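Long-range contacts in coenzyme A transferase (Yersinia pestis, PDB 3QLI), which probably transfers coenzyme A between an acyl-CoA thioester and a free carboxylate such as acetate: residues E24-P29 / D200-N205; P52-A57 / I177-R182; L339-T344 / S392-R397. One frame throughout, in Å; residues are numbered along the deposited sequence.

Contact 1: E24-P29 / D200-N205; sequences EKLTTP and DAIVEN
A single backbone bridge between Leu26 and Ile202 attaches the end of helix 18-25 to strand 201-204, one of the two outermost strands within this chain of the parallel sheet in the N-terminal domain. Ile202 N donates to Lys25 O (3.0 Å), and Ile202 O accepts from Thr27 N at 2.8 Å, so the strand residue holds the backbone on both sides of Leu26. This is the bonding pattern of a parallel bridge. The pairing stops after one residue: where a further strand bond would follow, a water takes its place, donating to Thr27 O and accepting from Glu204 N, 2.9 Å from each.

Side chains pack along the join. CG of Leu26 stands anti to the backbone N (chi1 179°), and its CD1 lies 3.7 Å from Glu204 CD and 4.0 Å from Ile202 CG2. The Leu26 and Glu204 side chains cross at about a right angle, and Glu204 OE2 is hydrogen-bonded to Tyr22 OH of helix 18-25. Lys25 lays its CB 3.7 Å from Ile202 CD1 while its NZ reaches Val199 O. Farther along, Val203 CG1 packs 3.6 Å from Pro29 N, on the face of the strand that also meets Leu54. The whole is a segment running from one helix to the next along an outer strand of a parallel alpha/beta sheet, in a domain of a Rossmann-like family.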
loop_
_atom_site.group_PDB
_atom_site.type_symbol
_atom_site.label_atom_id
_atom_site.label_comp_id
_atom_site.label_asym_id
_atom_site.label_seq_id
_atom_site.Cartn_x
_atom_site.Cartn_y
_atom_site.Cartn_z
ATOM N N GLU A 24 8.077 39.988 -23.907
ATOM C CA GLU A 24 7.243 40.556 -22.849
ATOM C C GLU A 24 7.458 39.845 -21.509
ATOM O O GLU A 24 7.501 40.486 -20.463
ATOM C CB GLU A 24 5.767 40.501 -23.236
ATOM C CG GLU A 24 5.443 41.212 -24.545
ATOM C CD GLU A 24 4.004 40.995 -24.980
ATOM O OE1 GLU A 24 3.657 41.375 -26.124
ATOM O OE2 GLU A 24 3.218 40.442 -24.177
ATOM N N LYS A 25 7.603 38.522 -21.548
ATOM C CA LYS A 25 7.719 37.714 -20.328
ATOM C C LYS A 25 9.131 37.613 -19.760
ATOM O O LYS A 25 9.307 37.308 -18.576
ATOM C CB LYS A 25 7.179 36.298 -20.586
ATOM C CG LYS A 25 5.671 36.233 -20.807
ATOM C CD LYS A 25 5.286 34.920 -21.475
ATOM C CE LYS A 25 3.849 34.943 -21.985
ATOM N NZ LYS A 25 2.842 34.926 -20.903
ATOM N N LEU A 26 10.133 37.842 -20.604
ATOM C CA LEU A 26 11.519 37.705 -20.202
ATOM C C LEU A 26 11.874 38.798 -19.197
ATOM O O LEU A 26 11.566 39.972 -19.422
ATOM C CB LEU A 26 12.447 37.800 -21.426
ATOM C CG LEU A 26 13.951 37.693 -21.156
ATOM C CD1 LEU A 26 14.343 36.303 -20.645
ATOM C CD2 LEU A 26 14.769 38.046 -22.409
ATOM N N THR A 27 12.525 38.417 -18.101
ATOM C CA THR A 27 12.887 39.380 -17.065
ATOM C C THR A 27 14.119 38.934 -16.272
ATOM O O THR A 27 14.788 37.966 -16.643
ATOM C CB THR A 27 11.690 39.638 -16.140
ATOM O OG1 THR A 27 11.939 40.794 -15.327
ATOM C CG2 THR A 27 11.415 38.414 -15.271
ATOM N N THR A 28 14.446 39.645 -15.195
ATOM C CA THR A 28 15.566 39.220 -14.362
ATOM C C THR A 28 15.050 38.320 -13.254
ATOM O O THR A 28 13.887 38.418 -12.868
ATOM C CB THR A 28 16.284 40.405 -13.719
ATOM O OG1 THR A 28 15.364 41.098 -12.866
ATOM C CG2 THR A 28 16.826 41.362 -14.809
ATOM N N PRO A 29 15.914 37.448 -12.733
ATOM C CA PRO A 29 15.509 36.629 -11.584
ATOM C C PRO A 29 14.959 37.478 -10.436
ATOM O O PRO A 29 13.929 37.132 -9.864
ATOM C CB PRO A 29 16.808 35.929 -11.185
ATOM C CG PRO A 29 17.548 35.787 -12.500
ATOM C CD PRO A 29 17.258 37.092 -13.222
ATOM N N ASP A 200 4.184 32.404 -17.121
ATOM C CA ASP A 200 3.912 33.760 -16.670
ATOM C C ASP A 200 5.138 34.647 -16.734
ATOM O O ASP A 200 5.029 35.858 -16.958
ATOM C CB ASP A 200 3.312 33.753 -15.268
ATOM C CG ASP A 200 1.929 33.152 -15.248
ATOM O OD1 ASP A 200 0.970 33.841 -15.655
ATOM O OD2 ASP A 200 1.809 31.982 -14.837
ATOM N N ALA A 201 6.306 34.053 -16.538
ATOM C CA ALA A 201 7.545 34.817 -16.603
ATOM C C ALA A 201 8.714 33.912 -16.925
ATOM O O ALA A 201 8.697 32.717 -16.600
ATOM C CB ALA A 201 7.789 35.562 -15.292
ATOM N N ILE A 202 9.735 34.498 -17.548
ATOM C CA ILE A 202 10.899 33.762 -18.028
ATOM C C ILE A 202 12.203 34.429 -17.601
ATOM O O ILE A 202 12.354 35.648 -17.735
ATOM C CB ILE A 202 10.905 33.732 -19.566
ATOM C CG1 ILE A 202 9.586 33.151 -20.088
ATOM C CG2 ILE A 202 12.139 32.977 -20.087
ATOM C CD1 ILE A 202 9.305 33.495 -21.561
ATOM N N VAL A 203 13.136 33.640 -17.081
ATOM C CA VAL A 203 14.515 34.106 -16.932
ATOM C C VAL A 203 15.405 33.118 -17.665
ATOM O O VAL A 203 14.966 32.006 -17.979
ATOM C CB VAL A 203 14.954 34.226 -15.450
ATOM C CG1 VAL A 203 13.994 35.134 -14.683
ATOM C CG2 VAL A 203 15.045 32.840 -14.780
ATOM N N GLU A 204 16.641 33.526 -17.949
ATOM C CA GLU A 204 17.592 32.680 -18.676
ATOM C C GLU A 204 18.862 32.535 -17.862
ATOM O O GLU A 204 19.429 33.530 -17.388
ATOM C CB GLU A 204 17.933 33.284 -20.044
ATOM C CG GLU A 204 16.743 33.370 -20.997
ATOM C CD GLU A 204 17.000 34.237 -22.234
ATOM O OE1 GLU A 204 17.845 35.160 -22.182
ATOM O OE2 GLU A 204 16.332 34.003 -23.263
ATOM N N ASN A 205 19.302 31.296 -17.700
ATOM C CA ASN A 205 20.500 30.983 -16.932
ATOM C C ASN A 205 21.095 29.681 -17.435
ATOM O O ASN A 205 20.646 28.593 -17.049
ATOM C CB ASN A 205 20.190 30.858 -15.435
ATOM C CG ASN A 205 21.449 30.731 -14.593
ATOM O OD1 ASN A 205 22.402 31.486 -14.782
ATOM N ND2 ASN A 205 21.467 29.772 -13.672
HETATM O O HOH W 1 17.013 36.391 -17.573
#

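Contact 2: P52-A57 / I177-R182; sequences PALLKA and IVEVNR
Glu179 leaves strand 177-180 toward the first turn of the helix that starts at Pro52, and its side chain shows how one carboxylate can serve two helix N-H groups at once. Its CB lies 4.0 Å from Leu54 CD1. With CG anti to the backbone N (chi1 177°) and the chain extended beyond it, the carboxylate is carried to the start of the helix, the side chains of Leu54 and Glu179 sliding past each other in opposite directions. CD arrives 3.6 Å from Ala53 CB. OE1 accepts from Leu54 N at 2.9 Å, met on the syn side and 18° out of the carboxylate plane. OE2 takes the bond from Ala53 N, 3.0 Å long and nearly straight at 167°, through its syn lone pair; it also lies 3.3 Å from Pro52 CD and has a further donor in Asn205 ND2, just past the neighbouring strand 201-204.

Nearer the sheet the contact becomes apolar. Leu54 CD1 packs 3.7 Å from CG2 of Ile177, which lies two residues before Glu179 in the strand with its side chain on the same side of the sheet, and the two side chains cross obliquely. Val203 and Ala32 also touch Leu54. Helix 52-63 thus packs against the parallel sheet of the N-terminal domain through strand 175-180, the axes of residues 52-57 and 177-180 approaching to 8.6 Å.

Two backbone bonds hold the buried carboxylate against rotation, and they engage N-H groups of a first helical turn, which lack carbonyl partners within the helix itself. The partial positive charge expected at a helix N terminus would probably favour the anionic form of Glu179.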
loop_
_atom_site.group_PDB
_atom_site.type_symbol
_atom_site.label_atom_id
_atom_site.label_comp_id
_atom_site.label_asym_id
_atom_site.label_seq_id
_atom_site.Cartn_x
_atom_site.Cartn_y
_atom_site.Cartn_z
ATOM N N PRO A 52 18.386 27.387 -10.298
ATOM C CA PRO A 52 19.366 28.076 -9.443
ATOM C C PRO A 52 19.268 29.594 -9.432
ATOM O O PRO A 52 19.457 30.178 -8.372
ATOM C CB PRO A 52 20.724 27.640 -10.023
ATOM C CG PRO A 52 20.410 27.143 -11.422
ATOM C CD PRO A 52 19.046 26.510 -11.284
ATOM N N ALA A 53 18.987 30.227 -10.561
ATOM C CA ALA A 53 18.944 31.688 -10.567
ATOM C C ALA A 53 17.701 32.214 -9.847
ATOM O O ALA A 53 17.761 33.199 -9.096
ATOM C CB ALA A 53 19.031 32.232 -11.995
ATOM N N LEU A 54 16.574 31.543 -10.069
ATOM C CA LEU A 54 15.320 31.912 -9.410
ATOM C C LEU A 54 15.424 31.660 -7.912
ATOM O O LEU A 54 14.975 32.475 -7.113
ATOM C CB LEU A 54 14.130 31.132 -10.003
ATOM C CG LEU A 54 13.743 31.513 -11.436
ATOM C CD1 LEU A 54 12.661 30.569 -11.995
ATOM C CD2 LEU A 54 13.264 32.971 -11.512
ATOM N N LEU A 55 16.015 30.538 -7.527
ATOM C CA LEU A 55 16.135 30.219 -6.106
ATOM C C LEU A 55 17.128 31.143 -5.389
ATOM O O LEU A 55 16.921 31.506 -4.228
ATOM C CB LEU A 55 16.511 28.752 -5.902
ATOM C CG LEU A 55 15.388 27.791 -6.321
ATOM C CD1 LEU A 55 15.851 26.355 -6.153
ATOM C CD2 LEU A 55 14.095 28.036 -5.536
ATOM N N LYS A 56 18.199 31.529 -6.077
ATOM C CA LYS A 56 19.110 32.509 -5.484
ATOM C C LYS A 56 18.386 33.835 -5.264
ATOM O O LYS A 56 18.512 34.457 -4.198
ATOM C CB LYS A 56 20.352 32.714 -6.356
ATOM C CG LYS A 56 21.298 33.791 -5.828
ATOM C CD LYS A 56 22.504 33.948 -6.746
ATOM C CE LYS A 56 23.380 35.112 -6.306
ATOM N NZ LYS A 56 24.272 34.731 -5.179
ATOM N N ALA A 57 17.620 34.271 -6.262
ATOM C CA ALA A 57 16.906 35.542 -6.163
ATOM C C ALA A 57 15.837 35.514 -5.051
ATOM O O ALA A 57 15.626 36.495 -4.332
ATOM C CB ALA A 57 16.281 35.913 -7.512
ATOM N N ILE A 177 6.739 30.135 -13.372
ATOM C CA ILE A 177 7.934 30.895 -13.736
ATOM C C ILE A 177 8.998 29.919 -14.206
ATOM O O ILE A 177 9.337 28.982 -13.477
ATOM C CB ILE A 177 8.508 31.642 -12.513
ATOM C CG1 ILE A 177 7.408 32.455 -11.825
ATOM C CG2 ILE A 177 9.707 32.512 -12.922
ATOM C CD1 ILE A 177 7.886 33.189 -10.570
ATOM N N VAL A 178 9.532 30.119 -15.413
ATOM C CA VAL A 178 10.546 29.190 -15.919
ATOM C C VAL A 178 11.943 29.800 -15.959
ATOM O O VAL A 178 12.114 31.009 -16.125
ATOM C CB VAL A 178 10.201 28.655 -17.320
ATOM C CG1 VAL A 178 8.809 28.038 -17.326
ATOM C CG2 VAL A 178 10.309 29.764 -18.347
ATOM N N GLU A 179 12.934 28.937 -15.801
ATOM C CA GLU A 179 14.323 29.310 -15.972
ATOM C C GLU A 179 14.861 28.513 -17.154
ATOM O O GLU A 179 15.074 27.299 -17.063
ATOM C CB GLU A 179 15.105 29.001 -14.696
ATOM C CG GLU A 179 16.605 29.286 -14.785
ATOM C CD GLU A 179 17.230 29.440 -13.407
ATOM O OE1 GLU A 179 16.518 29.920 -12.492
ATOM O OE2 GLU A 179 18.421 29.090 -13.231
ATOM N N VAL A 180 15.036 29.206 -18.274
ATOM C CA VAL A 180 15.530 28.613 -19.502
ATOM C C VAL A 180 17.016 28.294 -19.351
ATOM O O VAL A 180 17.805 29.122 -18.876
ATOM C CB VAL A 180 15.305 29.571 -20.706
ATOM C CG1 VAL A 180 16.132 29.133 -21.936
ATOM C CG2 VAL A 180 13.820 29.670 -21.042
ATOM N N ASN A 181 17.391 27.088 -19.747
ATOM C CA ASN A 181 18.773 26.636 -19.628
ATOM C C ASN A 181 19.093 25.741 -20.806
ATOM O O ASN A 181 18.481 24.687 -20.960
ATOM C CB ASN A 181 18.944 25.864 -18.316
ATOM C CG ASN A 181 20.368 25.436 -18.068
ATOM O OD1 ASN A 181 21.243 25.637 -18.907
ATOM N ND2 ASN A 181 20.615 24.854 -16.907
ATOM N N ARG A 182 20.043 26.145 -21.648
ATOM C CA ARG A 182 20.342 25.355 -22.843
ATOM C C ARG A 182 20.928 23.996 -22.472
ATOM O O ARG A 182 20.967 23.080 -23.298
ATOM C CB ARG A 182 21.265 26.114 -23.807
ATOM C CG ARG A 182 22.635 26.400 -23.243
ATOM C CD ARG A 182 23.589 26.973 -24.299
ATOM N NE ARG A 182 24.974 26.809 -23.864
ATOM C CZ ARG A 182 25.686 27.751 -23.250
ATOM N NH1 ARG A 182 25.156 28.946 -23.016
ATOM N NH2 ARG A 182 26.938 27.498 -22.881
#

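Contact 3: L339-T344 / S392-R397; sequences LQIDLT and SRIIPR
Ile341 and Ile394, followed by Asp342 and Ile395, form the two parallel bridges that join strands 340-342 and 394-395 in a small three-stranded sheet. Backbone bonds set the register: Ile341 N donates to Arg393 O and Ile341 O accepts from Ile395 N, each 2.9 Å long. Leu343 N adds a weak bond to Pro396 O (3.3 Å). On the other flank, Leu339 and Gln340 both face Asn348, forming a classic beta bulge.

Among polar side chains, Arg393 approaches most closely. Its chain runs extended from CG to NE past Leu339 O, and chi4 (-78°) turns CZ off that line; NH1 then donates to the same oxygen at 2.8 Å, with the carbonyl at the guanidinium edge and near its plane. Asp342 OD1 accepts from Thr344 N (2.9 Å), an Asx turn, and from Thr344 OG1 at 2.6 Å. Ala346 N also bonds to OD1, while OD2 takes Ile398 N. A water accepts from Gln340 NE2 and donates to Ser392 O, and Gln340 OE1 is bonded to Asn348.

Carbon contacts lie on both faces. Ile394 CD1 lies 3.9 Å from Ile341 CB on the side covered by Ile412 and Ile433. On the Asp342 side, the CD1 methyl of Ile395 rests against the Gln340 amide, 3.7 Å from Gln340 NE2.

With backbone donors on both oxygens, buried Asp342 is probably ionised. Leu339 and Arg393 both line a coenzyme A site seen in this protein, unoccupied here, and their mutual bond is consistent with the backbone carbonyl of Leu339, just before the strand, helping to orient the guanidinium of Arg393 for that ligand.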
loop_
_atom_site.group_PDB
_atom_site.type_symbol
_atom_site.label_atom_id
_atom_site.label_comp_id
_atom_site.label_asym_id
_atom_site.label_seq_id
_atom_site.Cartn_x
_atom_site.Cartn_y
_atom_site.Cartn_z
ATOM N N LEU A 339 18.121 -0.109 3.561
ATOM C CA LEU A 339 19.182 0.022 4.564
ATOM C C LEU A 339 19.178 -1.164 5.528
ATOM O O LEU A 339 20.228 -1.629 5.966
ATOM C CB LEU A 339 19.034 1.339 5.344
ATOM C CG LEU A 339 19.262 2.596 4.500
ATOM C CD1 LEU A 339 19.192 3.847 5.368
ATOM C CD2 LEU A 339 20.609 2.521 3.785
ATOM N N GLN A 340 17.988 -1.645 5.859
ATOM C CA GLN A 340 17.856 -2.760 6.793
ATOM C C GLN A 340 16.728 -3.686 6.383
ATOM O O GLN A 340 15.735 -3.251 5.790
ATOM C CB GLN A 340 17.536 -2.253 8.201
ATOM C CG GLN A 340 18.451 -1.187 8.739
ATOM C CD GLN A 340 17.951 -0.679 10.070
ATOM O OE1 GLN A 340 16.799 -0.258 10.189
ATOM N NE2 GLN A 340 18.794 -0.757 11.090
ATOM N N ILE A 341 16.874 -4.964 6.726
ATOM C CA ILE A 341 15.801 -5.931 6.579
ATOM C C ILE A 341 15.657 -6.651 7.911
ATOM O O ILE A 341 16.654 -7.083 8.493
ATOM C CB ILE A 341 16.129 -6.982 5.488
ATOM C CG1 ILE A 341 16.409 -6.301 4.142
ATOM C CG2 ILE A 341 14.986 -7.975 5.352
ATOM C CD1 ILE A 341 16.763 -7.302 3.028
ATOM N N ASP A 342 14.438 -6.781 8.420
ATOM C CA ASP A 342 14.309 -7.483 9.693
ATOM C C ASP A 342 13.820 -8.916 9.512
ATOM O O ASP A 342 13.547 -9.344 8.390
ATOM C CB ASP A 342 13.519 -6.680 10.749
ATOM C CG ASP A 342 12.011 -6.654 10.500
ATOM O OD1 ASP A 342 11.484 -7.489 9.717
ATOM O OD2 ASP A 342 11.353 -5.791 11.142
ATOM N N LEU A 343 13.760 -9.669 10.606
ATOM C CA LEU A 343 13.442 -11.088 10.525
ATOM C C LEU A 343 11.992 -11.393 10.158
ATOM O O LEU A 343 11.644 -12.553 9.938
ATOM C CB LEU A 343 13.833 -11.805 11.830
ATOM C CG LEU A 343 15.342 -11.787 12.099
ATOM C CD1 LEU A 343 15.684 -12.451 13.435
ATOM C CD2 LEU A 343 16.099 -12.463 10.938
ATOM N N THR A 344 11.153 -10.359 10.087
ATOM C CA THR A 344 9.778 -10.524 9.627
ATOM C C THR A 344 9.692 -10.326 8.118
ATOM O O THR A 344 8.678 -10.666 7.506
ATOM C CB THR A 344 8.793 -9.520 10.298
ATOM O OG1 THR A 344 8.941 -8.226 9.701
ATOM C CG2 THR A 344 9.044 -9.421 11.793
ATOM N N SER A 392 25.265 -5.437 11.531
ATOM C CA SER A 392 24.418 -6.217 10.645
ATOM C C SER A 392 23.299 -5.359 10.070
ATOM O O SER A 392 22.662 -4.593 10.796
ATOM C CB SER A 392 23.816 -7.399 11.388
ATOM O OG SER A 392 23.052 -8.202 10.503
ATOM N N ARG A 393 23.043 -5.495 8.773
ATOM C CA ARG A 393 21.896 -4.808 8.170
ATOM C C ARG A 393 20.684 -5.721 8.149
ATOM O O ARG A 393 19.576 -5.292 7.804
ATOM C CB ARG A 393 22.228 -4.290 6.767
ATOM C CG ARG A 393 23.195 -3.098 6.777
ATOM C CD ARG A 393 23.432 -2.569 5.365
ATOM N NE ARG A 393 24.233 -1.343 5.343
ATOM C CZ ARG A 393 23.766 -0.131 5.635
ATOM N NH1 ARG A 393 22.494 0.037 5.995
ATOM N NH2 ARG A 393 24.577 0.920 5.574
ATOM N N ILE A 394 20.894 -6.980 8.529
ATOM C CA ILE A 394 19.794 -7.905 8.774
ATOM C C ILE A 394 19.568 -7.905 10.281
ATOM O O ILE A 394 20.456 -8.279 11.043
ATOM C CB ILE A 394 20.117 -9.339 8.307
ATOM C CG1 ILE A 394 20.585 -9.347 6.843
ATOM C CG2 ILE A 394 18.912 -10.268 8.557
ATOM C CD1 ILE A 394 19.580 -8.734 5.834
ATOM N N ILE A 395 18.392 -7.467 10.719
ATOM C CA ILE A 395 18.194 -7.188 12.140
ATOM C C ILE A 395 16.952 -7.883 12.684
ATOM O O ILE A 395 16.074 -8.306 11.916
ATOM C CB ILE A 395 18.106 -5.666 12.417
ATOM C CG1 ILE A 395 16.875 -5.053 11.726
ATOM C CG2 ILE A 395 19.379 -4.970 11.951
ATOM C CD1 ILE A 395 16.607 -3.595 12.116
ATOM N N PRO A 396 16.871 -8.013 14.016
ATOM C CA PRO A 396 15.687 -8.681 14.574
ATOM C C PRO A 396 14.400 -7.953 14.186
ATOM O O PRO A 396 13.463 -8.597 13.720
ATOM C CB PRO A 396 15.907 -8.583 16.087
ATOM C CG PRO A 396 17.416 -8.468 16.242
ATOM C CD PRO A 396 17.850 -7.635 15.056
ATOM N N ARG A 397 14.374 -6.634 14.371
ATOM C CA ARG A 397 13.137 -5.865 14.253
ATOM C C ARG A 397 13.413 -4.387 13.993
ATOM O O ARG A 397 14.130 -3.734 14.749
ATOM C CB ARG A 397 12.310 -6.021 15.536
ATOM C CG ARG A 397 10.910 -5.434 15.470
ATOM C CD ARG A 397 10.191 -5.629 16.796
ATOM N NE ARG A 397 8.834 -5.088 16.774
ATOM C CZ ARG A 397 8.502 -3.860 17.170
ATOM N NH1 ARG A 397 9.429 -3.023 17.625
ATOM N NH2 ARG A 397 7.236 -3.469 17.114
HETATM O O HOH W 2 21.495 -1.957 10.707
#

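How the contacts relate
Contacts 1 and 2 are neighbours, their centres 9 Å apart, and contact 2 is nested within the chain loop that contact 1 closes. They touch directly and share the parallel sheet of the N-terminal domain, where strands 175-180 and 201-204 lie side by side: helix 52-63 packs on 175-180 and also meets Val203 of 201-204, whose outer side carries residues 24-29. Contact 3 comes later in the sequence, in the C-terminal domain and on the opposite side of the chain's centre, 51 Å from contact 1 and 43 Å from contact 2 between centres. The first two join parts of the N-terminal domain away from the annotated sites, whereas contact 3 includes residues that bind coenzyme A.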